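Local atomic coordinates of lactose Operon Repressor (Escherichia coli, PDB entry 1JYE), a protein that represses transcription of the lactose operon by binding operator DNA as an oligomer, a grip that is released when an inducer sugar binds. Residues A[171-176]-A[327-332]; A[69-74]-A[96-101]; A[214-219]-A[229-234]; A[294-299]-A[317-322]. The protein carries 1 engineered substitution. All blocks are in the same frame, centred on the assembly; numbering follows the deposited sequence.

Interaction 1: residues A[171-176]-A[327-332]; sequences VEHLVA and KTTLAP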
loop_
_atom_site.group_PDB
_atom_site.type_symbol
_atom_site.label_atom_id
_atom_site.label_comp_id
_atom_site.label_asym_id
_atom_site.label_seq_id
_atom_site.Cartn_x
_atom_site.Cartn_y
_atom_site.Cartn_z
ATOM N N VAL A 171 -15.820 -18.127 8.635
ATOM C CA VAL A 171 -16.608 -19.336 8.426
ATOM C C VAL A 171 -17.967 -19.251 9.113
ATOM O O VAL A 171 -18.998 -19.515 8.493
ATOM C CB VAL A 171 -15.865 -20.587 8.954
ATOM C CG1 VAL A 171 -16.796 -21.798 8.926
ATOM C CG2 VAL A 171 -14.632 -20.857 8.100
ATOM N N GLU A 172 -17.976 -18.881 10.389
ATOM C CA GLU A 172 -19.233 -18.802 11.125
ATOM C C GLU A 172 -20.197 -17.768 10.559
ATOM O O GLU A 172 -21.413 -17.953 10.614
ATOM C CB GLU A 172 -18.961 -18.548 12.612
ATOM C CG GLU A 172 -18.359 -19.779 13.287
ATOM C CD GLU A 172 -18.190 -19.645 14.786
ATOM O OE1 GLU A 172 -17.841 -20.663 15.418
ATOM O OE2 GLU A 172 -18.396 -18.542 15.333
ATOM N N HIS A 173 -19.657 -16.688 10.004
ATOM C CA HIS A 173 -20.493 -15.649 9.411
ATOM C C HIS A 173 -21.254 -16.230 8.215
ATOM O O HIS A 173 -22.471 -16.065 8.101
ATOM C CB HIS A 173 -19.621 -14.469 8.962
ATOM C CG HIS A 173 -20.388 -13.360 8.310
ATOM N ND1 HIS A 173 -21.443 -12.722 8.926
ATOM C CD2 HIS A 173 -20.242 -12.765 7.102
ATOM C CE1 HIS A 173 -21.913 -11.780 8.126
ATOM N NE2 HIS A 173 -21.201 -11.786 7.013
ATOM N N LEU A 174 -20.534 -16.917 7.332
ATOM C CA LEU A 174 -21.135 -17.522 6.149
ATOM C C LEU A 174 -22.098 -18.645 6.519
ATOM O O LEU A 174 -23.174 -18.768 5.934
ATOM C CB LEU A 174 -20.046 -18.056 5.213
ATOM C CG LEU A 174 -19.165 -16.964 4.594
ATOM C CD1 LEU A 174 -18.090 -17.587 3.730
ATOM C CD2 LEU A 174 -20.037 -16.019 3.768
ATOM N N VAL A 175 -21.712 -19.462 7.493
ATOM C CA VAL A 175 -22.570 -20.565 7.925
ATOM C C VAL A 175 -23.873 -20.032 8.519
ATOM O O VAL A 175 -24.959 -20.546 8.222
ATOM C CB VAL A 175 -21.858 -21.451 8.969
ATOM C CG1 VAL A 175 -22.834 -22.478 9.547
ATOM C CG2 VAL A 175 -20.685 -22.167 8.315
ATOM N N ALA A 176 -23.758 -18.995 9.345
ATOM C CA ALA A 176 -24.917 -18.388 9.988
ATOM C C ALA A 176 -25.885 -17.811 8.958
ATOM O O ALA A 176 -27.094 -17.778 9.190
ATOM C CB ALA A 176 -24.470 -17.299 10.955
ATOM N N LYS A 327 -21.242 -5.016 2.666
ATOM C CA LYS A 327 -22.252 -5.354 1.664
ATOM C C LYS A 327 -22.018 -6.561 0.765
ATOM O O LYS A 327 -22.787 -6.781 -0.172
ATOM C CB LYS A 327 -22.484 -4.135 0.763
ATOM C CG LYS A 327 -22.861 -2.860 1.504
ATOM C CD LYS A 327 -24.228 -2.982 2.146
ATOM C CE LYS A 327 -24.649 -1.675 2.798
ATOM N NZ LYS A 327 -26.011 -1.781 3.389
ATOM N N THR A 328 -20.986 -7.352 1.035
ATOM C CA THR A 328 -20.693 -8.491 0.174
ATOM C C THR A 328 -21.131 -9.853 0.700
ATOM O O THR A 328 -20.805 -10.877 0.100
ATOM C CB THR A 328 -19.193 -8.562 -0.134
ATOM O OG1 THR A 328 -18.464 -8.643 1.095
ATOM C CG2 THR A 328 -18.748 -7.312 -0.903
ATOM N N THR A 329 -21.865 -9.864 1.807
ATOM C CA THR A 329 -22.338 -11.118 2.387
ATOM C C THR A 329 -23.832 -11.094 2.692
ATOM O O THR A 329 -24.318 -10.263 3.466
ATOM C CB THR A 329 -21.571 -11.470 3.683
ATOM O OG1 THR A 329 -21.539 -10.332 4.554
ATOM C CG2 THR A 329 -20.153 -11.905 3.359
ATOM N N LEU A 330 -24.550 -12.018 2.064
ATOM C CA LEU A 330 -25.991 -12.156 2.233
ATOM C C LEU A 330 -26.329 -13.641 2.241
ATOM O O LEU A 330 -25.483 -14.475 1.916
ATOM C CB LEU A 330 -26.729 -11.483 1.071
ATOM C CG LEU A 330 -26.640 -9.961 0.952
ATOM C CD1 LEU A 330 -27.200 -9.516 -0.390
ATOM C CD2 LEU A 330 -27.405 -9.318 2.095
ATOM N N ALA A 331 -27.559 -13.970 2.617
ATOM C CA ALA A 331 -27.987 -15.364 2.628
ATOM C C ALA A 331 -27.877 -15.864 1.189
ATOM O O ALA A 331 -28.014 -15.083 0.246
ATOM C CB ALA A 331 -29.423 -15.468 3.116
ATOM N N PRO A 332 -27.625 -17.168 0.997
ATOM C CA PRO A 332 -27.505 -17.702 -0.363
ATOM C C PRO A 332 -28.774 -17.580 -1.201
ATOM O O PRO A 332 -29.858 -17.376 -0.614
ATOM C CB PRO A 332 -27.099 -19.155 -0.129
ATOM C CG PRO A 332 -27.733 -19.474 1.187
ATOM C CD PRO A 332 -27.447 -18.233 1.997
#

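Interaction 2: residues A[69-74]-A[96-101]; sequences SSLALH and VSMVER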
loop_
_atom_site.group_PDB
_atom_site.type_symbol
_atom_site.label_atom_id
_atom_site.label_comp_id
_atom_site.label_asym_id
_atom_site.label_seq_id
_atom_site.Cartn_x
_atom_site.Cartn_y
_atom_site.Cartn_z
ATOM N N SER A 69 9.301 -8.060 4.772
ATOM C CA SER A 69 8.830 -8.553 3.489
ATOM C C SER A 69 8.693 -7.283 2.656
ATOM O O SER A 69 8.691 -6.181 3.204
ATOM C CB SER A 69 7.458 -9.215 3.634
ATOM O OG SER A 69 7.525 -10.374 4.446
ATOM N N SER A 70 8.562 -7.434 1.344
ATOM C CA SER A 70 8.445 -6.280 0.462
ATOM C C SER A 70 7.405 -5.252 0.900
ATOM O O SER A 70 6.263 -5.594 1.213
ATOM C CB SER A 70 8.126 -6.735 -0.962
ATOM O OG SER A 70 7.921 -5.608 -1.798
ATOM N N LEU A 71 7.806 -3.985 0.907
ATOM C CA LEU A 71 6.904 -2.908 1.289
ATOM C C LEU A 71 5.946 -2.581 0.148
ATOM O O LEU A 71 5.084 -1.714 0.277
ATOM C CB LEU A 71 7.697 -1.663 1.695
ATOM C CG LEU A 71 8.599 -1.860 2.918
ATOM C CD1 LEU A 71 9.232 -0.534 3.301
ATOM C CD2 LEU A 71 7.780 -2.415 4.082
ATOM N N ALA A 72 6.103 -3.285 -0.970
ATOM C CA ALA A 72 5.221 -3.090 -2.114
ATOM C C ALA A 72 3.894 -3.747 -1.752
ATOM O O ALA A 72 2.857 -3.458 -2.351
ATOM C CB ALA A 72 5.810 -3.743 -3.356
ATOM N N LEU A 73 3.948 -4.637 -0.763
ATOM C CA LEU A 73 2.771 -5.347 -0.271
ATOM C C LEU A 73 2.085 -4.463 0.769
ATOM O O LEU A 73 2.750 -3.806 1.572
ATOM C CB LEU A 73 3.189 -6.682 0.363
ATOM C CG LEU A 73 3.831 -7.710 -0.575
ATOM C CD1 LEU A 73 4.486 -8.819 0.237
ATOM C CD2 LEU A 73 2.769 -8.277 -1.506
ATOM N N HIS A 74 0.756 -4.453 0.761
ATOM C CA HIS A 74 -0.005 -3.618 1.682
ATOM C C HIS A 74 0.220 -3.877 3.168
ATOM O O HIS A 74 0.573 -2.960 3.908
ATOM C CB HIS A 74 -1.501 -3.718 1.362
ATOM C CG HIS A 74 -2.371 -2.935 2.298
ATOM N ND1 HIS A 74 -2.843 -3.452 3.485
ATOM C CD2 HIS A 74 -2.836 -1.665 2.231
ATOM C CE1 HIS A 74 -3.561 -2.536 4.109
ATOM N NE2 HIS A 74 -3.572 -1.442 3.370
ATOM N N VAL A 96 16.203 -0.280 7.984
ATOM C CA VAL A 96 15.272 -1.219 7.372
ATOM C C VAL A 96 15.909 -2.003 6.235
ATOM O O VAL A 96 16.500 -1.423 5.322
ATOM C CB VAL A 96 14.027 -0.483 6.820
ATOM C CG1 VAL A 96 13.014 -1.495 6.277
ATOM C CG2 VAL A 96 13.404 0.369 7.911
ATOM N N SER A 97 15.786 -3.326 6.300
ATOM C CA SER A 97 16.328 -4.203 5.272
ATOM C C SER A 97 15.170 -5.005 4.687
ATOM O O SER A 97 14.435 -5.671 5.421
ATOM C CB SER A 97 17.371 -5.152 5.873
ATOM O OG SER A 97 17.873 -6.046 4.891
ATOM N N MET A 98 14.997 -4.929 3.372
ATOM C CA MET A 98 13.917 -5.653 2.713
ATOM C C MET A 98 14.473 -6.980 2.214
ATOM O O MET A 98 15.415 -7.014 1.424
ATOM C CB MET A 98 13.360 -4.819 1.554
ATOM C CG MET A 98 11.860 -4.983 1.329
ATOM S SD MET A 98 11.170 -3.706 0.232
ATOM C CE MET A 98 11.668 -4.350 -1.350
ATOM N N VAL A 99 13.885 -8.075 2.684
ATOM C CA VAL A 99 14.347 -9.410 2.322
ATOM C C VAL A 99 14.192 -9.767 0.850
ATOM O O VAL A 99 13.136 -9.567 0.252
ATOM C CB VAL A 99 13.639 -10.479 3.178
ATOM C CG1 VAL A 99 14.168 -11.867 2.831
ATOM C CG2 VAL A 99 13.867 -10.182 4.650
ATOM N N GLU A 100 15.265 -10.315 0.280
ATOM C CA GLU A 100 15.299 -10.720 -1.120
ATOM C C GLU A 100 14.167 -11.687 -1.462
ATOM O O GLU A 100 14.038 -12.125 -2.604
ATOM C CB GLU A 100 16.648 -11.368 -1.442
ATOM C CG GLU A 100 17.844 -10.467 -1.164
ATOM C CD GLU A 100 19.167 -11.121 -1.519
ATOM O OE1 GLU A 100 19.491 -12.173 -0.930
ATOM O OE2 GLU A 100 19.884 -10.578 -2.386
ATOM N N ARG A 101 13.359 -12.019 -0.459
ATOM C CA ARG A 101 12.220 -12.914 -0.630
ATOM C C ARG A 101 12.597 -14.381 -0.800
ATOM O O ARG A 101 13.673 -14.711 -1.302
ATOM C CB ARG A 101 11.377 -12.473 -1.832
ATOM C CG ARG A 101 10.822 -11.065 -1.726
ATOM C CD ARG A 101 10.008 -10.671 -2.958
ATOM N NE ARG A 101 8.851 -11.538 -3.177
ATOM C CZ ARG A 101 8.894 -12.713 -3.802
ATOM N NH1 ARG A 101 10.042 -13.175 -4.281
ATOM N NH2 ARG A 101 7.787 -13.428 -3.947
#

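Interaction 3: residues A[214-219]-A[229-234]; sequences AEREGD and TMQMLN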
loop_
_atom_site.group_PDB
_atom_site.type_symbol
_atom_site.label_atom_id
_atom_site.label_comp_id
_atom_site.label_asym_id
_atom_site.label_seq_id
_atom_site.Cartn_x
_atom_site.Cartn_y
_atom_site.Cartn_z
ATOM N N ALA A 214 -14.370 -26.120 -3.554
ATOM C CA ALA A 214 -13.148 -25.811 -4.275
ATOM C C ALA A 214 -12.231 -24.950 -3.428
ATOM O O ALA A 214 -12.691 -24.176 -2.591
ATOM C CB ALA A 214 -13.470 -25.085 -5.582
ATOM N N GLU A 215 -10.931 -25.122 -3.625
ATOM C CA GLU A 215 -9.946 -24.314 -2.926
ATOM C C GLU A 215 -8.804 -24.061 -3.891
ATOM O O GLU A 215 -8.325 -24.972 -4.573
ATOM C CB GLU A 215 -9.449 -24.984 -1.631
ATOM C CG GLU A 215 -8.710 -26.307 -1.768
ATOM C CD GLU A 215 -8.151 -26.780 -0.430
ATOM O OE1 GLU A 215 -8.392 -27.948 -0.057
ATOM O OE2 GLU A 215 -7.471 -25.983 0.255
ATOM N N ARG A 216 -8.400 -22.800 -3.968
ATOM C CA ARG A 216 -7.330 -22.388 -4.857
ATOM C C ARG A 216 -6.318 -21.549 -4.098
ATOM O O ARG A 216 -6.496 -21.268 -2.909
ATOM C CB ARG A 216 -7.910 -21.607 -6.041
ATOM C CG ARG A 216 -8.552 -22.509 -7.094
ATOM C CD ARG A 216 -9.423 -21.722 -8.060
ATOM N NE ARG A 216 -9.845 -22.536 -9.199
ATOM C CZ ARG A 216 -9.089 -22.781 -10.264
ATOM N NH1 ARG A 216 -7.866 -22.272 -10.347
ATOM N NH2 ARG A 216 -9.556 -23.533 -11.254
ATOM N N GLU A 217 -5.259 -21.149 -4.795
ATOM C CA GLU A 217 -4.183 -20.379 -4.190
ATOM C C GLU A 217 -3.791 -19.188 -5.058
ATOM O O GLU A 217 -3.592 -19.331 -6.264
ATOM C CB GLU A 217 -2.970 -21.293 -3.996
ATOM C CG GLU A 217 -1.766 -20.646 -3.342
ATOM C CD GLU A 217 -0.557 -21.565 -3.340
ATOM O OE1 GLU A 217 -0.727 -22.784 -3.582
ATOM O OE2 GLU A 217 0.562 -21.077 -3.089
ATOM N N GLY A 218 -3.677 -18.020 -4.430
ATOM C CA GLY A 218 -3.295 -16.811 -5.146
ATOM C C GLY A 218 -1.953 -16.301 -4.651
ATOM O O GLY A 218 -1.187 -17.064 -4.064
ATOM N N ASP A 219 -1.656 -15.020 -4.868
ATOM C CA ASP A 219 -0.374 -14.475 -4.424
ATOM C C ASP A 219 -0.473 -13.137 -3.687
ATOM O O ASP A 219 0.508 -12.387 -3.632
ATOM C CB ASP A 219 0.587 -14.328 -5.617
ATOM C CG ASP A 219 0.118 -13.293 -6.633
ATOM O OD1 ASP A 219 -0.813 -12.525 -6.326
ATOM O OD2 ASP A 219 0.694 -13.243 -7.742
ATOM N N THR A 229 -10.446 -16.909 -9.513
ATOM C CA THR A 229 -11.900 -16.939 -9.469
ATOM C C THR A 229 -12.481 -17.182 -10.860
ATOM O O THR A 229 -13.435 -17.944 -11.013
ATOM C CB THR A 229 -12.457 -15.635 -8.873
ATOM O OG1 THR A 229 -11.908 -15.453 -7.561
ATOM C CG2 THR A 229 -13.979 -15.693 -8.770
ATOM N N MET A 230 -11.909 -16.542 -11.876
ATOM C CA MET A 230 -12.393 -16.743 -13.237
ATOM C C MET A 230 -12.187 -18.197 -13.648
ATOM O O MET A 230 -13.044 -18.792 -14.301
ATOM C CB MET A 230 -11.659 -15.830 -14.223
ATOM C CG MET A 230 -12.143 -14.390 -14.233
ATOM S SD MET A 230 -13.904 -14.242 -14.614
ATOM C CE MET A 230 -14.026 -15.245 -16.065
ATOM N N GLN A 231 -11.050 -18.771 -13.264
ATOM C CA GLN A 231 -10.753 -20.159 -13.611
ATOM C C GLN A 231 -11.747 -21.103 -12.950
ATOM O O GLN A 231 -12.187 -22.082 -13.557
ATOM C CB GLN A 231 -9.324 -20.520 -13.196
ATOM C CG GLN A 231 -8.260 -19.754 -13.971
ATOM C CD GLN A 231 -6.844 -20.155 -13.602
ATOM O OE1 GLN A 231 -5.877 -19.521 -14.029
ATOM N NE2 GLN A 231 -6.713 -21.212 -12.812
ATOM N N MET A 232 -12.096 -20.801 -11.704
ATOM C CA MET A 232 -13.053 -21.606 -10.955
ATOM C C MET A 232 -14.423 -21.542 -11.625
ATOM O O MET A 232 -15.060 -22.569 -11.874
ATOM C CB MET A 232 -13.162 -21.089 -9.520
ATOM C CG MET A 232 -14.225 -21.791 -8.690
ATOM S SD MET A 232 -14.412 -21.047 -7.065
ATOM C CE MET A 232 -15.278 -19.526 -7.493
ATOM N N LEU A 233 -14.870 -20.325 -11.922
ATOM C CA LEU A 233 -16.162 -20.125 -12.562
ATOM C C LEU A 233 -16.213 -20.739 -13.958
ATOM O O LEU A 233 -17.220 -21.335 -14.340
ATOM C CB LEU A 233 -16.486 -18.631 -12.637
ATOM C CG LEU A 233 -16.629 -17.931 -11.283
ATOM C CD1 LEU A 233 -16.837 -16.438 -11.501
ATOM C CD2 LEU A 233 -17.800 -18.527 -10.510
ATOM N N ASN A 234 -15.133 -20.594 -14.720
ATOM C CA ASN A 234 -15.096 -21.152 -16.067
ATOM C C ASN A 234 -15.142 -22.679 -16.027
ATOM O O ASN A 234 -15.509 -23.319 -17.014
ATOM C CB ASN A 234 -13.842 -20.689 -16.819
ATOM C CG ASN A 234 -13.862 -19.201 -17.132
ATOM O OD1 ASN A 234 -14.925 -18.601 -17.290
ATOM N ND2 ASN A 234 -12.680 -18.603 -17.243
#

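Interaction 4: residues A[294-299]-A[317-322]; sequences RLLGQT and QLLPVS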
loop_
_atom_site.group_PDB
_atom_site.type_symbol
_atom_site.label_atom_id
_atom_site.label_comp_id
_atom_site.label_asym_id
_atom_site.label_seq_id
_atom_site.Cartn_x
_atom_site.Cartn_y
_atom_site.Cartn_z
ATOM N N ARG A 294 -1.610 -1.104 12.412
ATOM C CA ARG A 294 -1.031 0.028 13.120
ATOM C C ARG A 294 -0.737 -0.388 14.557
ATOM O O ARG A 294 0.330 -0.095 15.099
ATOM C CB ARG A 294 -1.997 1.212 13.117
ATOM C CG ARG A 294 -1.391 2.495 13.662
ATOM C CD ARG A 294 -2.465 3.429 14.199
ATOM N NE ARG A 294 -2.591 3.344 15.654
ATOM C CZ ARG A 294 -2.946 2.251 16.326
ATOM N NH1 ARG A 294 -3.221 1.125 15.683
ATOM N NH2 ARG A 294 -3.018 2.282 17.648
ATOM N N LEU A 295 -1.693 -1.076 15.175
ATOM C CA LEU A 295 -1.520 -1.532 16.544
ATOM C C LEU A 295 -0.346 -2.507 16.629
ATOM O O LEU A 295 0.465 -2.431 17.549
ATOM C CB LEU A 295 -2.797 -2.212 17.045
ATOM C CG LEU A 295 -2.735 -2.778 18.466
ATOM C CD1 LEU A 295 -2.476 -1.656 19.458
ATOM C CD2 LEU A 295 -4.037 -3.491 18.789
ATOM N N LEU A 296 -0.255 -3.417 15.666
ATOM C CA LEU A 296 0.834 -4.392 15.654
ATOM C C LEU A 296 2.199 -3.710 15.564
ATOM O O LEU A 296 3.104 -4.011 16.341
ATOM C CB LEU A 296 0.669 -5.359 14.478
ATOM C CG LEU A 296 1.800 -6.372 14.287
ATOM C CD1 LEU A 296 1.905 -7.275 15.514
ATOM C CD2 LEU A 296 1.534 -7.197 13.037
ATOM N N GLY A 297 2.344 -2.795 14.609
ATOM C CA GLY A 297 3.608 -2.098 14.446
ATOM C C GLY A 297 3.968 -1.290 15.678
ATOM O O GLY A 297 5.099 -1.341 16.159
ATOM N N GLN A 298 3.000 -0.540 16.192
ATOM C CA GLN A 298 3.218 0.272 17.382
ATOM C C GLN A 298 3.646 -0.609 18.554
ATOM O O GLN A 298 4.650 -0.346 19.220
ATOM C CB GLN A 298 1.926 1.008 17.746
ATOM C CG GLN A 298 2.028 1.924 18.950
ATOM C CD GLN A 298 0.669 2.447 19.376
ATOM O OE1 GLN A 298 -0.108 1.740 20.018
ATOM N NE2 GLN A 298 0.367 3.684 18.999
ATOM N N THR A 299 2.880 -1.664 18.795
ATOM C CA THR A 299 3.169 -2.568 19.899
ATOM C C THR A 299 4.529 -3.250 19.766
ATOM O O THR A 299 5.220 -3.455 20.766
ATOM C CB THR A 299 2.061 -3.638 20.035
ATOM O OG1 THR A 299 0.785 -2.987 20.139
ATOM C CG2 THR A 299 2.280 -4.483 21.288
ATOM N N GLN A 317 2.512 -13.129 21.921
ATOM C CA GLN A 317 1.319 -12.376 22.271
ATOM C C GLN A 317 0.421 -12.503 21.053
ATOM O O GLN A 317 0.890 -12.407 19.913
ATOM C CB GLN A 317 1.607 -10.885 22.512
ATOM C CG GLN A 317 0.317 -10.045 22.471
ATOM C CD GLN A 317 0.511 -8.576 22.814
ATOM O OE1 GLN A 317 1.571 -8.002 22.576
ATOM N NE2 GLN A 317 -0.533 -7.955 23.357
ATOM N N LEU A 318 -0.862 -12.744 21.295
ATOM C CA LEU A 318 -1.841 -12.852 20.226
ATOM C C LEU A 318 -2.704 -11.600 20.260
ATOM O O LEU A 318 -3.241 -11.244 21.309
ATOM C CB LEU A 318 -2.739 -14.070 20.438
ATOM C CG LEU A 318 -2.151 -15.442 20.125
ATOM C CD1 LEU A 318 -3.115 -16.529 20.603
ATOM C CD2 LEU A 318 -1.925 -15.556 18.627
ATOM N N LEU A 319 -2.823 -10.927 19.120
ATOM C CA LEU A 319 -3.650 -9.730 19.032
ATOM C C LEU A 319 -5.005 -10.129 18.477
ATOM O O LEU A 319 -5.102 -10.979 17.594
ATOM C CB LEU A 319 -3.012 -8.690 18.111
ATOM C CG LEU A 319 -1.699 -8.065 18.576
ATOM C CD1 LEU A 319 -1.215 -7.075 17.522
ATOM C CD2 LEU A 319 -1.903 -7.365 19.911
ATOM N N PRO A 320 -6.077 -9.515 18.989
ATOM C CA PRO A 320 -7.419 -9.841 18.510
ATOM C C PRO A 320 -7.724 -9.308 17.114
ATOM O O PRO A 320 -7.054 -8.401 16.613
ATOM C CB PRO A 320 -8.318 -9.210 19.569
ATOM C CG PRO A 320 -7.547 -7.979 19.952
ATOM C CD PRO A 320 -6.128 -8.514 20.071
ATOM N N VAL A 321 -8.734 -9.904 16.493
ATOM C CA VAL A 321 -9.208 -9.495 15.180
ATOM C C VAL A 321 -10.722 -9.422 15.324
ATOM O O VAL A 321 -11.280 -9.897 16.318
ATOM C CB VAL A 321 -8.844 -10.516 14.071
ATOM C CG1 VAL A 321 -7.328 -10.613 13.936
ATOM C CG2 VAL A 321 -9.450 -11.889 14.388
ATOM N N SER A 322 -11.389 -8.821 14.351
ATOM C CA SER A 322 -12.837 -8.709 14.408
ATOM C C SER A 322 -13.429 -8.773 13.013
ATOM O O SER A 322 -12.736 -8.554 12.019
ATOM C CB SER A 322 -13.244 -7.398 15.087
ATOM O OG SER A 322 -12.809 -6.278 14.337
#

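Interaction 1: residues A[171-176]-A[327-332]
The imidazole of His173 meets Thr329 at its edge: the hydroxyl OG1 lies in the plane of the ring, 2.9 Å from NE2, in a nearly straight hydrogen bond (169°). This joins helix 163-177 to the tail that follows strand 316-324, in the C-terminal subdomain of a periplasmic binding protein-like fold of the LacI family. With CG of His173 anti to its backbone N, chi1 of 179° carries the ring out from the helix until NE2 meets Thr329. Either partner could supply the proton. OG1 is held a second time by the hydroxyl of Thr287, which immediately precedes strand 288-290, and the two bonds together should fix the rotation of the threonine. The next residue, Leu174, adds a modest apolar touch, its branch CD2 lying 4.1 Å from CG2 of Thr329, with the two side chains at about a right angle. The same leucine packs on strands 241-244 and 269-271, and Thr329 itself touches Ser269 and Val271 of the latter, beside it. Both branches of Thr329 meet the histidine ring, OG1 at NE2 and CG2 3.8 Å from CD2 of His173.

Interaction 2: residues A[69-74]-A[96-101]
Met98 lays its side chain across the turn that leads into helix 74-89, touching Ser69, Ser70 and Leu71 in succession. Its CG passes 3.8 Å from CA of Ser70 and comes almost as close to the carbonyl oxygen of Ser69. Farther out, the sulfur lies 3.4 Å from the backbone N of Leu71, whose N-H points at it almost directly (167°) in a weak N-H...S hydrogen bond. The chain then bends at chi3 (79°), carrying the methyl CE to within 4.0 Å of OG of Ser70. Leu71 runs obliquely to the methionine, its CG 4.2 Å from SD. The turn has its own brace: OG of Ser70 accepts from N of Ala72 at 3.1 Å, an ST turn inside a type I beta turn from Ser70 to Leu73, the last being the N-cap of the helix. Met98 ends strand 93-98, and the turn follows the adjacent strand 63-68 of the N-terminal parallel sheet. Strand 93-98 is outermost within this chain, at the dimer interface, where Val96 bonds through its backbone to the second subunit. The thioether is thus at once a weak acceptor for the N-H of Leu71 and an apolar surface for its side chain; in this variant the engineered Leu84 of the second subunit adds to the packing.

Interaction 3: residues A[214-219]-A[229-234]
Arg216 reaches from strand 214-217 to helix 222-234 and spreads itself over Gln231 and Met232. CB points toward the helix, and the chain runs extended from CG to NE. CD begins the contact, 4.1 Å from CB of Met232. NE comes closer to that same methylene, at 3.6 Å. At the tip, CZ lies 3.7 Å from CB of Gln231, and one face of the guanidinium rests against the helix backbone, with CA of Gln231 4.2 Å above its plane and displaced toward the rim. The guanidinium and the Gln231 amide planes stand nearly perpendicular, 82° apart. The polar ends are gripped by Gln228 on the helix and Glu235, next in the chain after Asn234: NH2 forms a salt bridge with Glu235, and NH1 is hydrogen-bonded to OE1 of Gln228, which together should hold the group against the helix and fix its orientation. Deeper in, CB of Ala214 touches SD of Met232 at 4.4 Å. Strand and helix run roughly antiparallel, their axes at 149° and 9.8 Å apart at closest, as expected of a beta-alpha unit in a parallel alpha/beta sheet. The strand is an edge strand beside 182-186, and Met232 continues inward to Ala183 and to Met242 of strand 241-244.

Interaction 4: residues A[294-299]-A[317-322]
This is an apolar helix-on-strand contact with a more polar margin, between helix 293-308 and strand 316-324, the central strand of the small mixed sheet. The helix belongs to the N-terminal subdomain of the LacI-type fold, where it packs beside helix 74-89, and the strand leads on into the connection to the other subdomain. Leu296 and Leu319, both buried, carry the contact. Leu319 points at the helix and lays its CD1 against Leu296, 3.7 Å from CD1 and 3.9 Å from CA of that residue; the two side chains are inclined to one another, and the closest approach is methyl to methyl. In Leu296, CG anti to the backbone N (chi1 176°) brings the CD1 branch round to meet Leu319. Leu295 also faces the strand and covers part of the same surface.

One turn on, the methyl CG2 of Thr299 stands 3.8 Å from OE1 of Gln317, the two side chains at about a right angle. The amide oxygen is engaged elsewhere, by NH1 of Arg303 farther along the helix. Thr299 turns its hydroxyl back instead: OG1 donates to the carbonyl O of Leu295 at 2.7 Å, from 36° above the carbonyl plane, while the backbone N of Thr299 reaches that oxygen from the opposite face. Around the leucine pair, Ile159 and Phe161 of strand 158-161 pack on Leu296, Phe161 also meets Leu319, and Ile79 of helix 74-89 touches Leu296.

Interactions 1 and 3 both lie in the C-terminal subdomain, their centres about 19 Å apart and their helices in contact with strand 241-244, yet they differ in kind: a buried imidazole-hydroxyl bond in the first, a partly exposed arginine laid over the helix surface in the second. Interactions 2 and 4 are partly buried. Interaction 2, in the N-terminal subdomain about 34 Å from interaction 1 between centres, is the one of the four touched by the second subunit. Interaction 4 sets a buried leucine pair on one of the intersubdomain connections; its helix meets helix 74-89, which begins within segment 69-74 of interaction 2. Along the chain, interactions 3 and 4 are nested inside the loop closed by interaction 1.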